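Local coordinates for L-serine ammonia-lyase (Rhizomucor miehei CAU432, PDB 5C3U), which belongs to the pyridoxal-phosphate-dependent enzyme family and holds pyridoxal-5'-phosphate in a pocket of its two-sheet alpha/beta fold, at residues A96-P101 / D115-I120; E162-L167 / Q193-K198. One frame throughout, in Å; residues are numbered along the deposited sequence.

Overall arrangement
From the N terminus, the chain reaches contact 1 first: 96-101 and 115-120 enclose 13 residues, mostly helix 106-114, and their pairing closes this loop as two neighbouring parallel strands of the four-stranded sheet. Contact 2 opens only after contact 1 has closed, so the two follow in series, neither nested nor crossing. Its segments, 162-167 and 193-198, enclose 25 residues that carry strand 174-178 of the larger, six-stranded sheet. The contacts lie on opposite sides of the chain's centre, their own centres 36 Å apart, one pairing an edge strand of the smaller sheet with its neighbour, the other joining the end of helix 150-166, which packs on the larger sheet, to the end of helix 183-194 and the loop after it.

Contact 1: residues A96-P101 / D115-I120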
loop_
_atom_site.group_PDB
_atom_site.type_symbol
_atom_site.label_atom_id
_atom_site.label_comp_id
_atom_site.label_asym_id
_atom_site.label_seq_id
_atom_site.Cartn_x
_atom_site.Cartn_y
_atom_site.Cartn_z
ATOM N N ALA A 96 -7.329 -0.797 -21.437
ATOM C CA ALA A 96 -7.731 -0.796 -20.018
ATOM C C ALA A 96 -9.074 -0.088 -19.873
ATOM O O ALA A 96 -9.328 0.953 -20.515
ATOM C CB ALA A 96 -6.676 -0.136 -19.141
ATOM N N ILE A 97 -9.948 -0.699 -19.085
ATOM C CA ILE A 97 -11.241 -0.131 -18.743
ATOM C C ILE A 97 -11.180 0.159 -17.238
ATOM O O ILE A 97 -11.067 -0.767 -16.416
ATOM C CB ILE A 97 -12.406 -1.121 -19.059
ATOM C CG1 ILE A 97 -12.447 -1.453 -20.558
ATOM C CG2 ILE A 97 -13.740 -0.573 -18.555
ATOM C CD1 ILE A 97 -12.908 -2.868 -20.852
ATOM N N ILE A 98 -11.288 1.432 -16.885
ATOM C CA ILE A 98 -11.071 1.849 -15.512
ATOM C C ILE A 98 -12.323 2.533 -14.948
ATOM O O ILE A 98 -12.841 3.450 -15.569
ATOM C CB ILE A 98 -9.853 2.808 -15.415
ATOM C CG1 ILE A 98 -8.561 2.101 -15.857
ATOM C CG2 ILE A 98 -9.738 3.390 -14.008
ATOM C CD1 ILE A 98 -8.225 0.829 -15.095
ATOM N N VAL A 99 -12.808 2.075 -13.794
ATOM C CA VAL A 99 -13.935 2.753 -13.127
ATOM C C VAL A 99 -13.452 3.461 -11.850
ATOM O O VAL A 99 -12.751 2.864 -10.999
ATOM C CB VAL A 99 -15.078 1.757 -12.781
ATOM C CG1 VAL A 99 -16.284 2.476 -12.174
ATOM C CG2 VAL A 99 -15.504 0.997 -14.032
ATOM N N VAL A 100 -13.870 4.713 -11.682
ATOM C CA VAL A 100 -13.539 5.452 -10.453
ATOM C C VAL A 100 -14.838 6.081 -9.916
ATOM O O VAL A 100 -15.787 6.245 -10.698
ATOM C CB VAL A 100 -12.458 6.513 -10.708
ATOM C CG1 VAL A 100 -11.201 5.895 -11.360
ATOM C CG2 VAL A 100 -13.003 7.649 -11.565
ATOM N N PRO A 101 -14.911 6.361 -8.589
ATOM C CA PRO A 101 -16.137 6.923 -8.017
ATOM C C PRO A 101 -16.464 8.260 -8.637
ATOM O O PRO A 101 -15.565 8.958 -9.134
ATOM C CB PRO A 101 -15.796 7.109 -6.531
ATOM C CG PRO A 101 -14.716 6.119 -6.255
ATOM C CD PRO A 101 -13.936 6.000 -7.540
ATOM N N ASP A 115 -3.121 8.249 -20.207
ATOM C CA ASP A 115 -2.582 6.923 -20.475
ATOM C C ASP A 115 -3.300 6.254 -21.647
ATOM O O ASP A 115 -2.815 5.271 -22.200
ATOM C CB ASP A 115 -2.764 6.023 -19.235
ATOM C CG ASP A 115 -1.727 6.282 -18.148
ATOM O OD1 ASP A 115 -0.644 6.811 -18.461
ATOM O OD2 ASP A 115 -1.988 5.925 -16.968
ATOM N N GLY A 116 -4.468 6.774 -21.999
ATOM C CA GLY A 116 -5.289 6.198 -23.062
ATOM C C GLY A 116 -6.297 5.157 -22.590
ATOM O O GLY A 116 -6.912 4.454 -23.413
ATOM N N SER A 117 -6.477 5.048 -21.271
ATOM C CA SER A 117 -7.484 4.149 -20.718
ATOM C C SER A 117 -8.882 4.672 -20.987
ATOM O O SER A 117 -9.076 5.871 -21.171
ATOM C CB SER A 117 -7.325 4.012 -19.207
ATOM O OG SER A 117 -6.040 3.561 -18.863
ATOM N N HIS A 118 -9.852 3.771 -20.990
ATOM C CA HIS A 118 -11.259 4.160 -21.014
ATOM C C HIS A 118 -11.773 4.351 -19.622
ATOM O O HIS A 118 -11.866 3.402 -18.841
ATOM C CB HIS A 118 -12.062 3.163 -21.835
ATOM C CG HIS A 118 -11.509 2.993 -23.226
ATOM N ND1 HIS A 118 -10.735 1.947 -23.578
ATOM C CD2 HIS A 118 -11.577 3.827 -24.344
ATOM C CE1 HIS A 118 -10.354 2.083 -24.869
ATOM N NE2 HIS A 118 -10.871 3.233 -25.336
ATOM N N LEU A 119 -12.094 5.601 -19.299
ATOM C CA LEU A 119 -12.478 5.965 -17.947
ATOM C C LEU A 119 -13.985 6.074 -17.797
ATOM O O LEU A 119 -14.645 6.753 -18.575
ATOM C CB LEU A 119 -11.811 7.287 -17.552
ATOM C CG LEU A 119 -12.105 7.851 -16.161
ATOM C CD1 LEU A 119 -11.629 6.873 -15.088
ATOM C CD2 LEU A 119 -11.425 9.202 -16.019
ATOM N N ILE A 120 -14.524 5.394 -16.787
ATOM C CA ILE A 120 -15.935 5.478 -16.430
ATOM C C ILE A 120 -16.057 6.020 -15.007
ATOM O O ILE A 120 -15.353 5.560 -14.104
ATOM C CB ILE A 120 -16.587 4.079 -16.532
ATOM C CG1 ILE A 120 -16.531 3.604 -17.990
ATOM C CG2 ILE A 120 -18.016 4.077 -15.986
ATOM C CD1 ILE A 120 -16.604 2.117 -18.189
HETATM O O HOH W 1 -7.071 1.518 -23.206
#
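Ala96 O accepts His118 N at 2.9 Å and starts a parallel ladder that pairs Ile97 with His118, Ile98 with Leu119 and Val99 with Ile120. Ile98 uses both its backbone groups: its N reaches His118 O at 2.8 Å, almost straight (N-H...O 177°), and its O receives Ile120 N, also at 2.8 Å. Val100 N closes the series on Ile120 O. At the start of the pair, a water bridges Ala96 N and Gly116 O, donating to the carbonyl and accepting from the amide.

Side chains sort onto the two faces. On one, Leu119 CG lies anti to the backbone N (chi1 179°), and the CD1 methyl beyond it meets Val100 CG2 at 3.9 Å, the two side chains crossing at about a right angle. Leu119 CD1 also lies 4.1 Å from Ile98 CG2. Ser117 brings its CB to within 4.0 Å of Ile98 CG1. On the other face, Ile97 and Ile120 run side by side, pointing the same way, with Ile97 CG2 3.9 Å from Ile120 CD1, while Val99 CG2 rests on Ile120 CB.

Further out, helix 106-114 covers the Ile98, Val100 and Leu119 face through Ile112 and Cys109, joined by Val82 and Val85 of helix 79-92. Ser86 OG of that helix hydrogen-bonds Ser117 OG and Asp115 OD2, bonds that probably steady the turn into the strand; there Gly116, with positive phi, ends helix 106-114 in a Schellman motif. Leu136 touches Val99 and Ile120 on the opposite face. Strand 95-100, helix 106-114 and strand 118-121 thus form a beta-alpha-beta crossover at the edge of the four-stranded parallel sheet, a layered alpha/beta arrangement in which strand 118-121 is outermost.

Contact 2: residues E162-L167 / Q193-K198; sequences ELKTQL and QEADWK
Lys164 NZ donates a short hydrogen bond to Ala195 O, 2.6 Å long, the polar link between the two segments. The amine comes in from the side of the carbonyl, at a C=O...N angle of 125°, and tilts 29° out of its plane. Lys164 CG stands anti to the backbone N (chi1 -180°), and the chain stays extended beyond it, carrying the amine across to the end of helix 183-194, where its charge probably complements the carbonyl-rich terminus. Asp169 OD1 forms a long, weak ion pair with the same amine and accepts a weak hydrogen bond from Trp197 NE1.

Apolar contact comes from the lysine's backbone CA and methylenes against the indole and Ala195 CB. Lys164 CD touches Ala195 CB at 3.9 Å, and Lys164 CA lies 3.5 Å from Trp197 CH2, with Lys164 CG beside Trp197 CZ2. Ala195 CB sits 4.3 Å above one face of the Trp197 indole, toward its rim. Leu167 CD1 approaches Trp197 CH2 more loosely, and Pro172 packs on both these residues.

Asp196, with positive phi, terminates helix 183-194 in a Schellman motif. The contact joins this end and the loop after it to the last turn of helix 150-166, whose Leu163 packs on Leu24 and Val308 of the six-stranded sheet, a helix-end packing in this family's alpha/beta fold.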
loop_
_atom_site.group_PDB
_atom_site.type_symbol
_atom_site.label_atom_id
_atom_site.label_comp_id
_atom_site.label_asym_id
_atom_site.label_seq_id
_atom_site.Cartn_x
_atom_site.Cartn_y
_atom_site.Cartn_z
ATOM N N GLU A 162 15.232 -5.947 -2.335
ATOM C CA GLU A 162 15.867 -4.631 -2.332
ATOM C C GLU A 162 16.359 -4.224 -0.940
ATOM O O GLU A 162 17.509 -3.791 -0.784
ATOM C CB GLU A 162 14.918 -3.566 -2.891
ATOM C CG GLU A 162 14.858 -3.509 -4.408
ATOM C CD GLU A 162 13.784 -2.562 -4.937
ATOM O OE1 GLU A 162 13.108 -2.931 -5.936
ATOM O OE2 GLU A 162 13.615 -1.447 -4.371
ATOM N N LEU A 163 15.489 -4.368 0.062
ATOM C CA LEU A 163 15.807 -3.981 1.436
ATOM C C LEU A 163 17.041 -4.698 1.975
ATOM O O LEU A 163 17.870 -4.076 2.653
ATOM C CB LEU A 163 14.628 -4.244 2.369
ATOM C CG LEU A 163 13.437 -3.287 2.361
ATOM C CD1 LEU A 163 12.528 -3.686 3.528
ATOM C CD2 LEU A 163 13.884 -1.838 2.496
ATOM N N LYS A 164 17.142 -5.994 1.671
ATOM C CA LYS A 164 18.262 -6.835 2.079
ATOM C C LYS A 164 19.589 -6.272 1.584
ATOM O O LYS A 164 20.561 -6.202 2.346
ATOM C CB LYS A 164 18.073 -8.264 1.563
ATOM C CG LYS A 164 19.196 -9.216 1.947
ATOM C CD LYS A 164 18.805 -10.665 1.739
ATOM C CE LYS A 164 19.564 -11.531 2.727
ATOM N NZ LYS A 164 19.321 -12.984 2.547
ATOM N N THR A 165 19.620 -5.877 0.315
ATOM C CA THR A 165 20.805 -5.268 -0.269
ATOM C C THR A 165 21.089 -3.917 0.380
ATOM O O THR A 165 22.202 -3.664 0.858
ATOM C CB THR A 165 20.652 -5.113 -1.794
ATOM O OG1 THR A 165 20.511 -6.409 -2.377
ATOM C CG2 THR A 165 21.871 -4.446 -2.393
ATOM N N GLN A 166 20.072 -3.059 0.413
ATOM C CA GLN A 166 20.231 -1.706 0.928
ATOM C C GLN A 166 20.640 -1.665 2.393
ATOM O O GLN A 166 21.324 -0.732 2.812
ATOM C CB GLN A 166 18.956 -0.895 0.696
ATOM C CG GLN A 166 18.699 -0.656 -0.779
ATOM C CD GLN A 166 17.355 -0.003 -1.045
ATOM O OE1 GLN A 166 16.335 -0.393 -0.474
ATOM N NE2 GLN A 166 17.345 0.965 -1.946
ATOM N N LEU A 167 20.247 -2.672 3.168
ATOM C CA LEU A 167 20.626 -2.719 4.581
ATOM C C LEU A 167 21.843 -3.610 4.836
ATOM O O LEU A 167 22.116 -3.983 5.985
ATOM C CB LEU A 167 19.459 -3.200 5.443
ATOM C CG LEU A 167 18.259 -2.256 5.563
ATOM C CD1 LEU A 167 17.124 -2.997 6.252
ATOM C CD2 LEU A 167 18.646 -0.993 6.325
ATOM N N GLN A 193 10.740 -14.504 4.428
ATOM C CA GLN A 193 11.045 -15.942 4.463
ATOM C C GLN A 193 12.068 -16.346 3.393
ATOM O O GLN A 193 13.011 -17.083 3.681
ATOM C CB GLN A 193 9.759 -16.774 4.406
ATOM C CG GLN A 193 8.858 -16.516 5.611
ATOM C CD GLN A 193 7.521 -17.232 5.549
ATOM O OE1 GLN A 193 7.136 -17.775 4.511
ATOM N NE2 GLN A 193 6.797 -17.228 6.667
ATOM N N GLU A 194 11.911 -15.827 2.177
ATOM C CA GLU A 194 12.880 -16.062 1.099
ATOM C C GLU A 194 14.281 -15.505 1.382
ATOM O O GLU A 194 15.275 -16.100 0.960
ATOM C CB GLU A 194 12.354 -15.523 -0.244
ATOM N N ALA A 195 14.352 -14.375 2.091
ATOM C CA ALA A 195 15.618 -13.719 2.457
ATOM C C ALA A 195 16.301 -14.336 3.687
ATOM O O ALA A 195 17.381 -13.891 4.088
ATOM C CB ALA A 195 15.379 -12.237 2.708
ATOM N N ASP A 196 15.651 -15.335 4.276
ATOM C CA ASP A 196 16.016 -15.927 5.573
ATOM C C ASP A 196 16.054 -14.882 6.687
ATOM O O ASP A 196 17.010 -14.795 7.458
ATOM C CB ASP A 196 17.325 -16.732 5.495
ATOM C CG ASP A 196 17.506 -17.673 6.683
ATOM O OD1 ASP A 196 16.513 -18.296 7.124
ATOM O OD2 ASP A 196 18.647 -17.793 7.174
ATOM N N TRP A 197 14.988 -14.090 6.746
ATOM C CA TRP A 197 14.795 -13.065 7.752
ATOM C C TRP A 197 13.512 -13.359 8.436
ATOM O O TRP A 197 12.677 -12.471 8.654
ATOM C CB TRP A 197 14.732 -11.696 7.092
ATOM C CG TRP A 197 16.074 -11.105 6.786
ATOM C CD1 TRP A 197 17.321 -11.733 6.834
ATOM C CD2 TRP A 197 16.351 -9.742 6.337
ATOM N NE1 TRP A 197 18.312 -10.867 6.467
ATOM C CE2 TRP A 197 17.806 -9.659 6.159
ATOM C CE3 TRP A 197 15.574 -8.619 6.083
ATOM C CZ2 TRP A 197 18.425 -8.497 5.742
ATOM C CZ3 TRP A 197 16.212 -7.448 5.656
ATOM C CH2 TRP A 197 17.605 -7.388 5.498
ATOM N N LYS A 198 13.374 -14.625 8.813
ATOM C CA LYS A 198 12.133 -15.184 9.329
ATOM C C LYS A 198 11.758 -14.645 10.701
ATOM O O LYS A 198 10.615 -14.805 11.133
ATOM C CB LYS A 198 12.233 -16.709 9.392
ATOM C CG LYS A 198 12.541 -17.380 8.064
ATOM C CD LYS A 198 13.158 -18.753 8.290
ATOM C CE LYS A 198 12.108 -19.816 8.579
ATOM N NZ LYS A 198 11.744 -20.571 7.347
#